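Uncharacterized protein (Desulfovibrio piger ATCC 29098, PDB 4Z48) is of unknown function but belongs to a LolA/LolB-like family, consistent with a role in binding lipidic ligands or handling lipoproteins at the cell envelope. Local coordinates at residues A[15-18]-A[19-23]; A[169-172]-A[173-176]; A[198-202]-A[203-207]. All coordinates share one frame; numbering follows the deposited sequence.

In the fold
The three contacts cluster together in a mostly antiparallel beta protein and follow one another along the chain. Contact 1 is the end region of the N-terminal helix 8-20; contact 2 is the loop joining strands 163-171 and 177-184; contact 3 is the tip of the hairpin 189-201/204-214, in the same run of neighbouring strands. Their centres lie about 10 Å (1 to 2), 12 Å (2 to 3) and 14 Å (1 to 3) apart. Val22 reaches both other contacts, and a probable hydrogen bond between Thr174 OG1 and Gln198 OE1 (2.7 Å) joins contacts 2 and 3. Two connections between strands thus meet the helix and the residues just after it, consistent with a LolA-like arrangement of a curved sheet and a helix packed against it.

Contact 1: residues A[15-18]-A[19-23]; sequences LAVR and MDQVD
Leu15 O takes the amide of Met19 in a 2.9 Å bond from Met19 N to Leu15 O that runs nearly along the C=O axis, and Asp20 N follows with a bond to Ala16 O, before Gln21 N turns to the nearer Arg18 O (3.1 Å between these two atoms) from above the carbonyl plane. The spacing thus changes from i+4 to i+3; the bond from Gln21 N to Val17 O is weak. Selenomethionine Met19 extends outward from the helix beside Leu15: its CG, anti to the carbonyl carbon (chi1 -68°), sits 3.3 Å from Leu15 O, and its SE passes 4.2 Å from Leu15 CG, the two chains slanting across each other, before CE bends off at chi3 (66°). Leu15 and Met19, one turn apart, form part of the buried side of helix 8-20, which packs on strand 146-155, where both side chains meet Leu151. The more exposed side carries Val17, Arg18 and Gln21. There Gln21 runs beside Val17 in the same direction, with Gln21 NE2 3.6 Å from Val17 CG1 and its bent chain passing over Val17 O. Arg18 bends at chi3 and sends NH2 to the hydroxyl of Tyr149, while Val22 CG2 comes to 4.0 Å from Arg18 O.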
loop_
_atom_site.group_PDB
_atom_site.type_symbol
_atom_site.label_atom_id
_atom_site.label_comp_id
_atom_site.label_asym_id
_atom_site.label_seq_id
_atom_site.Cartn_x
_atom_site.Cartn_y
_atom_site.Cartn_z
ATOM N N LEU A 15 4.982 2.771 18.458
ATOM C CA LEU A 15 4.776 1.529 17.719
ATOM C C LEU A 15 4.831 1.779 16.217
ATOM O O LEU A 15 5.554 1.062 15.514
ATOM C CB LEU A 15 3.445 0.852 18.093
ATOM C CG LEU A 15 3.096 -0.420 17.317
ATOM C CD1 LEU A 15 4.096 -1.532 17.606
ATOM C CD2 LEU A 15 1.700 -0.857 17.617
ATOM N N ALA A 16 4.094 2.808 15.726
ATOM C CA ALA A 16 4.087 3.185 14.317
ATOM C C ALA A 16 5.526 3.424 13.806
ATOM O O ALA A 16 5.838 3.004 12.707
ATOM C CB ALA A 16 3.221 4.421 14.106
ATOM N N VAL A 17 6.396 4.033 14.635
ATOM C CA VAL A 17 7.802 4.325 14.329
ATOM C C VAL A 17 8.582 3.001 14.170
ATOM O O VAL A 17 9.316 2.855 13.192
ATOM C CB VAL A 17 8.454 5.257 15.399
ATOM C CG1 VAL A 17 9.981 5.284 15.295
ATOM C CG2 VAL A 17 7.887 6.674 15.320
ATOM N N ARG A 18 8.419 2.065 15.124
ATOM C CA ARG A 18 9.055 0.731 15.092
ATOM C C ARG A 18 8.645 -0.032 13.830
ATOM O O ARG A 18 9.491 -0.663 13.184
ATOM C CB ARG A 18 8.701 -0.097 16.342
ATOM C CG ARG A 18 9.365 0.384 17.627
ATOM C CD ARG A 18 9.483 -0.739 18.645
ATOM N NE ARG A 18 8.198 -1.124 19.234
ATOM C CZ ARG A 18 7.805 -2.381 19.446
ATOM N NH1 ARG A 18 8.594 -3.400 19.110
ATOM N NH2 ARG A 18 6.623 -2.629 19.999
HETATM N N MSE A 19 7.349 0.044 13.465
HETATM C CA MSE A 19 6.807 -0.578 12.264
HETATM C C MSE A 19 7.487 -0.041 11.008
HETATM O O MSE A 19 7.710 -0.785 10.060
HETATM C CB MSE A 19 5.293 -0.325 12.175
HETATM C CG MSE A 19 4.498 -1.042 13.247
HETATM SE SE MSE A 19 2.615 -0.523 13.152
HETATM C CE MSE A 19 2.072 -1.276 11.397
ATOM N N ASP A 20 7.759 1.271 10.985
ATOM C CA ASP A 20 8.380 1.965 9.858
ATOM C C ASP A 20 9.879 1.558 9.736
ATOM O O ASP A 20 10.460 1.711 8.660
ATOM C CB ASP A 20 8.208 3.494 10.017
ATOM C CG ASP A 20 8.645 4.349 8.835
ATOM O OD1 ASP A 20 8.406 3.936 7.679
ATOM O OD2 ASP A 20 9.246 5.427 9.070
ATOM N N GLN A 21 10.472 1.000 10.800
ATOM C CA GLN A 21 11.874 0.552 10.783
ATOM C C GLN A 21 12.055 -0.868 10.204
ATOM O O GLN A 21 13.197 -1.259 9.959
ATOM C CB GLN A 21 12.503 0.633 12.176
ATOM C CG GLN A 21 13.024 2.048 12.492
ATOM C CD GLN A 21 12.952 2.420 13.959
ATOM O OE1 GLN A 21 12.891 1.568 14.865
ATOM N NE2 GLN A 21 12.985 3.720 14.227
ATOM N N VAL A 22 10.957 -1.625 9.966
ATOM C CA VAL A 22 11.033 -3.011 9.433
ATOM C C VAL A 22 11.725 -3.039 8.045
ATOM O O VAL A 22 12.643 -3.839 7.830
ATOM C CB VAL A 22 9.640 -3.699 9.398
ATOM C CG1 VAL A 22 9.700 -5.060 8.686
ATOM C CG2 VAL A 22 9.075 -3.850 10.818
ATOM N N ASP A 23 11.327 -2.152 7.144
ATOM C CA ASP A 23 11.894 -2.118 5.794
ATOM C C ASP A 23 13.249 -1.373 5.776
ATOM O O ASP A 23 13.288 -0.149 5.650
ATOM C CB ASP A 23 10.899 -1.503 4.788
ATOM C CG ASP A 23 11.399 -1.529 3.344
ATOM O OD1 ASP A 23 12.383 -2.250 3.069
ATOM O OD2 ASP A 23 10.811 -0.798 2.487
#

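Contact 2: residues A[169-172]-A[173-176]; sequences WVRK and DTLL
A beta hairpin with a four-residue loop joins strand 163-171 to strand 177-184, and Arg171 and Leu176 close it: Arg171 N donates to Leu176 O at 2.9 Å (159° at the hydrogen). Inside that closure Leu175 N bonds to Arg171 O, also at 2.9 Å, the donor tilted from the carbonyl plane. The side chains of Arg171 and Thr174 run side by side, with Arg171 CD 3.5 Å from Thr174 OG1. This hydroxyl is held in place by its other partners: it receives a weak bond from Leu176 N and is hydrogen-bonded to Gln198 OE1 on the next strand. Asp173 folds inward because its CG stands between the backbone N and the carbonyl carbon (chi1 46°). Its OD1 thereby comes within 3.4 Å of Arg171 CB and accepts a weak bond from Thr174 N. The same OD1 faces the edge of the guanidinium near its plane, but at 4.3 Å from Arg171 NH1 it is too far for a salt bridge, so any attraction there is probably modest. Across the loop Val170 CG1 packs 3.7 Å from Leu175 O, and Lys172 turns outward to a salt bridge with Glu140. The single backbone bond between the closing pair, the alpha-turn bond from Leu175 N and the positive phi of Leu175 (71°) are together consistent with a four-residue hairpin loop of the 4:6 class.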
loop_
_atom_site.group_PDB
_atom_site.type_symbol
_atom_site.label_atom_id
_atom_site.label_comp_id
_atom_site.label_asym_id
_atom_site.label_seq_id
_atom_site.Cartn_x
_atom_site.Cartn_y
_atom_site.Cartn_z
ATOM N N TRP A 169 -4.436 -4.456 13.263
ATOM C CA TRP A 169 -3.966 -5.538 14.132
ATOM C C TRP A 169 -2.548 -5.814 13.690
ATOM O O TRP A 169 -2.350 -6.297 12.581
ATOM C CB TRP A 169 -4.879 -6.774 14.017
ATOM C CG TRP A 169 -6.165 -6.614 14.763
ATOM C CD1 TRP A 169 -6.447 -7.078 16.017
ATOM C CD2 TRP A 169 -7.318 -5.887 14.331
ATOM N NE1 TRP A 169 -7.729 -6.720 16.373
ATOM C CE2 TRP A 169 -8.277 -5.967 15.369
ATOM C CE3 TRP A 169 -7.643 -5.172 13.161
ATOM C CZ2 TRP A 169 -9.547 -5.395 15.259
ATOM C CZ3 TRP A 169 -8.902 -4.595 13.057
ATOM C CH2 TRP A 169 -9.841 -4.710 14.091
ATOM N N VAL A 170 -1.549 -5.511 14.551
ATOM C CA VAL A 170 -0.124 -5.610 14.211
ATOM C C VAL A 170 0.549 -6.768 14.959
ATOM O O VAL A 170 0.506 -6.817 16.182
ATOM C CB VAL A 170 0.582 -4.252 14.508
ATOM C CG1 VAL A 170 2.076 -4.309 14.173
ATOM C CG2 VAL A 170 -0.101 -3.091 13.769
ATOM N N ARG A 171 1.203 -7.682 14.214
ATOM C CA ARG A 171 1.909 -8.822 14.822
ATOM C C ARG A 171 2.992 -8.336 15.732
ATOM O O ARG A 171 3.798 -7.497 15.325
ATOM C CB ARG A 171 2.518 -9.732 13.759
ATOM C CG ARG A 171 1.514 -10.345 12.819
ATOM C CD ARG A 171 2.254 -10.931 11.654
ATOM N NE ARG A 171 1.479 -11.934 10.921
ATOM C CZ ARG A 171 1.514 -13.239 11.178
ATOM N NH1 ARG A 171 2.267 -13.710 12.170
ATOM N NH2 ARG A 171 0.785 -14.082 10.456
ATOM N N LYS A 172 2.986 -8.815 16.997
ATOM C CA LYS A 172 3.974 -8.394 17.985
ATOM C C LYS A 172 5.397 -8.815 17.601
ATOM O O LYS A 172 6.343 -8.073 17.850
ATOM C CB LYS A 172 3.619 -8.939 19.385
ATOM C CG LYS A 172 2.348 -8.321 19.948
ATOM C CD LYS A 172 2.484 -7.948 21.432
ATOM C CE LYS A 172 2.513 -9.114 22.382
ATOM N NZ LYS A 172 2.870 -8.650 23.750
ATOM N N ASP A 173 5.545 -9.970 16.961
ATOM C CA ASP A 173 6.852 -10.517 16.614
ATOM C C ASP A 173 7.508 -9.859 15.396
ATOM O O ASP A 173 8.709 -9.576 15.448
ATOM C CB ASP A 173 6.785 -12.048 16.413
ATOM C CG ASP A 173 5.650 -12.620 15.580
ATOM O OD1 ASP A 173 4.715 -11.857 15.227
ATOM O OD2 ASP A 173 5.667 -13.846 15.321
ATOM N N THR A 174 6.774 -9.680 14.292
ATOM C CA THR A 174 7.374 -9.136 13.074
ATOM C C THR A 174 7.054 -7.629 12.856
ATOM O O THR A 174 7.704 -6.992 12.031
ATOM C CB THR A 174 6.897 -9.957 11.881
ATOM O OG1 THR A 174 5.495 -9.740 11.692
ATOM C CG2 THR A 174 7.215 -11.446 12.037
ATOM N N LEU A 175 6.034 -7.088 13.542
ATOM C CA LEU A 175 5.603 -5.677 13.410
ATOM C C LEU A 175 4.918 -5.437 12.052
ATOM O O LEU A 175 4.743 -4.295 11.629
ATOM C CB LEU A 175 6.749 -4.662 13.697
ATOM C CG LEU A 175 7.322 -4.809 15.126
ATOM C CD1 LEU A 175 8.536 -3.899 15.370
ATOM C CD2 LEU A 175 6.236 -4.559 16.173
ATOM N N LEU A 176 4.493 -6.536 11.395
ATOM C CA LEU A 176 3.724 -6.459 10.162
ATOM C C LEU A 176 2.256 -6.474 10.509
ATOM O O LEU A 176 1.881 -7.159 11.446
ATOM C CB LEU A 176 4.044 -7.641 9.214
ATOM C CG LEU A 176 5.422 -7.636 8.545
ATOM C CD1 LEU A 176 5.545 -8.826 7.595
ATOM C CD2 LEU A 176 5.689 -6.317 7.801
#

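Contact 3: residues A[198-202]-A[203-207]; sequences QEKID and GIWTV
Ile204 O is gripped from opposite faces of its carbonyl plane, by Ile201 N at 3.0 Å across the hairpin and by the Thr206 hydroxyl, whose OG1 donates to Ile204 O at 2.8 Å. The same hydroxyl is hydrogen-bonded to Tyr230 OH on the adjacent strand. Ile204 N returns a bond to Ile201 O, closing a type I' turn in which Asp202 and Gly203 both have positive phi; this is the classic two-residue connection of a beta hairpin. Further along, Glu199 and Thr206 exchange a reciprocal pair of backbone bonds, the one from Thr206 N to Glu199 O measuring 2.8 Å.

On the face carrying Gln198, Lys200 and Trp205, the indole is flanked on both faces by polar side chains of the other strand. Lys200 CB stands over the centre of the six-membered ring in a CH-pi contact, 3.8 Å from its centroid and 9° off the normal. With its CG anti to the backbone N (chi1 -162°), the extended lysine chain continues along the indole, bringing Lys200 CD to 3.7 Å from Trp205 NE1. On the opposite face Gln198 NE2 lies over the border by CE3 and CZ3, the amide plane 23° from that of the ring and Gln198 CD 3.7 Å from Trp205 CE3; the polar partner of this amide is Thr174. On the other face of the hairpin Ile201 CD1 meets Thr206 CB at 3.9 Å, the two side chains crossing at about a right angle.

A water lying in the indole plane accepts from Trp205 NE1 (3.1 Å from that atom to the water) and, weakly, from Lys200 NZ. The lysine therefore meets the ring through its aliphatic carbons, by dispersion and CH-pi contact, while its ammonium group is placed near the water that also takes the indole N-H.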
loop_
_atom_site.group_PDB
_atom_site.type_symbol
_atom_site.label_atom_id
_atom_site.label_comp_id
_atom_site.label_asym_id
_atom_site.label_seq_id
_atom_site.Cartn_x
_atom_site.Cartn_y
_atom_site.Cartn_z
ATOM N N GLN A 198 3.029 -13.718 5.396
ATOM C CA GLN A 198 4.241 -12.980 5.643
ATOM C C GLN A 198 5.413 -13.917 5.445
ATOM O O GLN A 198 5.326 -15.114 5.742
ATOM C CB GLN A 198 4.247 -12.288 7.047
ATOM C CG GLN A 198 4.075 -13.239 8.239
ATOM C CD GLN A 198 4.654 -12.667 9.522
ATOM O OE1 GLN A 198 4.795 -11.439 9.695
ATOM N NE2 GLN A 198 4.921 -13.537 10.482
ATOM N N GLU A 199 6.508 -13.391 4.914
ATOM C CA GLU A 199 7.707 -14.189 4.620
ATOM C C GLU A 199 8.924 -13.360 4.915
ATOM O O GLU A 199 8.905 -12.160 4.673
ATOM C CB GLU A 199 7.729 -14.630 3.140
ATOM C CG GLU A 199 6.749 -15.728 2.771
ATOM C CD GLU A 199 6.794 -16.035 1.291
ATOM O OE1 GLU A 199 7.685 -16.802 0.882
ATOM O OE2 GLU A 199 5.988 -15.461 0.527
ATOM N N LYS A 200 9.986 -13.989 5.413
ATOM C CA LYS A 200 11.206 -13.245 5.693
ATOM C C LYS A 200 12.041 -13.330 4.418
ATOM O O LYS A 200 12.504 -14.416 4.045
ATOM C CB LYS A 200 11.922 -13.791 6.930
ATOM C CG LYS A 200 12.922 -12.847 7.523
ATOM C CD LYS A 200 13.513 -13.540 8.752
ATOM C CE LYS A 200 14.541 -12.727 9.468
ATOM N NZ LYS A 200 14.978 -13.431 10.710
ATOM N N ILE A 201 12.135 -12.211 3.687
ATOM C CA ILE A 201 12.852 -12.185 2.412
ATOM C C ILE A 201 14.077 -11.318 2.554
ATOM O O ILE A 201 13.954 -10.157 2.891
ATOM C CB ILE A 201 11.946 -11.716 1.245
ATOM C CG1 ILE A 201 10.779 -12.703 0.989
ATOM C CG2 ILE A 201 12.773 -11.495 -0.029
ATOM C CD1 ILE A 201 9.487 -12.000 0.679
ATOM N N ASP A 202 15.266 -11.887 2.284
ATOM C CA ASP A 202 16.566 -11.201 2.441
ATOM C C ASP A 202 16.655 -10.489 3.804
ATOM O O ASP A 202 17.116 -9.347 3.888
ATOM C CB ASP A 202 16.827 -10.220 1.264
ATOM C CG ASP A 202 16.724 -10.858 -0.113
ATOM O OD1 ASP A 202 17.165 -12.017 -0.268
ATOM O OD2 ASP A 202 16.182 -10.203 -1.036
ATOM N N GLY A 203 16.202 -11.187 4.854
ATOM C CA GLY A 203 16.231 -10.712 6.234
ATOM C C GLY A 203 15.156 -9.720 6.633
ATOM O O GLY A 203 15.236 -9.162 7.724
ATOM N N ILE A 204 14.139 -9.478 5.759
ATOM C CA ILE A 204 13.072 -8.502 6.010
ATOM C C ILE A 204 11.695 -9.182 5.939
ATOM O O ILE A 204 11.260 -9.622 4.860
ATOM C CB ILE A 204 13.133 -7.307 4.981
ATOM C CG1 ILE A 204 14.538 -6.618 4.934
ATOM C CG2 ILE A 204 11.994 -6.277 5.242
ATOM C CD1 ILE A 204 14.727 -5.516 3.781
ATOM N N TRP A 205 10.984 -9.180 7.069
ATOM C CA TRP A 205 9.624 -9.707 7.148
ATOM C C TRP A 205 8.740 -8.846 6.223
ATOM O O TRP A 205 8.733 -7.618 6.350
ATOM C CB TRP A 205 9.144 -9.702 8.608
ATOM C CG TRP A 205 9.594 -10.921 9.360
ATOM C CD1 TRP A 205 10.543 -10.979 10.336
ATOM C CD2 TRP A 205 9.147 -12.270 9.149
ATOM N NE1 TRP A 205 10.718 -12.278 10.747
ATOM C CE2 TRP A 205 9.854 -13.089 10.054
ATOM C CE3 TRP A 205 8.182 -12.859 8.313
ATOM C CZ2 TRP A 205 9.629 -14.469 10.148
ATOM C CZ3 TRP A 205 7.981 -14.229 8.380
ATOM C CH2 TRP A 205 8.716 -15.025 9.273
ATOM N N THR A 206 8.141 -9.500 5.194
ATOM C CA THR A 206 7.373 -8.843 4.135
ATOM C C THR A 206 6.010 -9.503 3.959
ATOM O O THR A 206 5.920 -10.734 3.980
ATOM C CB THR A 206 8.189 -8.955 2.813
ATOM O OG1 THR A 206 9.524 -8.504 3.024
ATOM C CG2 THR A 206 7.561 -8.161 1.631
ATOM N N VAL A 207 4.966 -8.692 3.734
ATOM C CA VAL A 207 3.620 -9.201 3.405
ATOM C C VAL A 207 3.717 -9.669 1.974
ATOM O O VAL A 207 4.205 -8.904 1.132
ATOM C CB VAL A 207 2.487 -8.139 3.626
ATOM C CG1 VAL A 207 1.182 -8.579 2.961
ATOM C CG2 VAL A 207 2.261 -7.871 5.133
HETATM O O HOH W 1 15.663 -14.248 5.008
HETATM O O HOH W 2 12.853 -11.848 12.946
#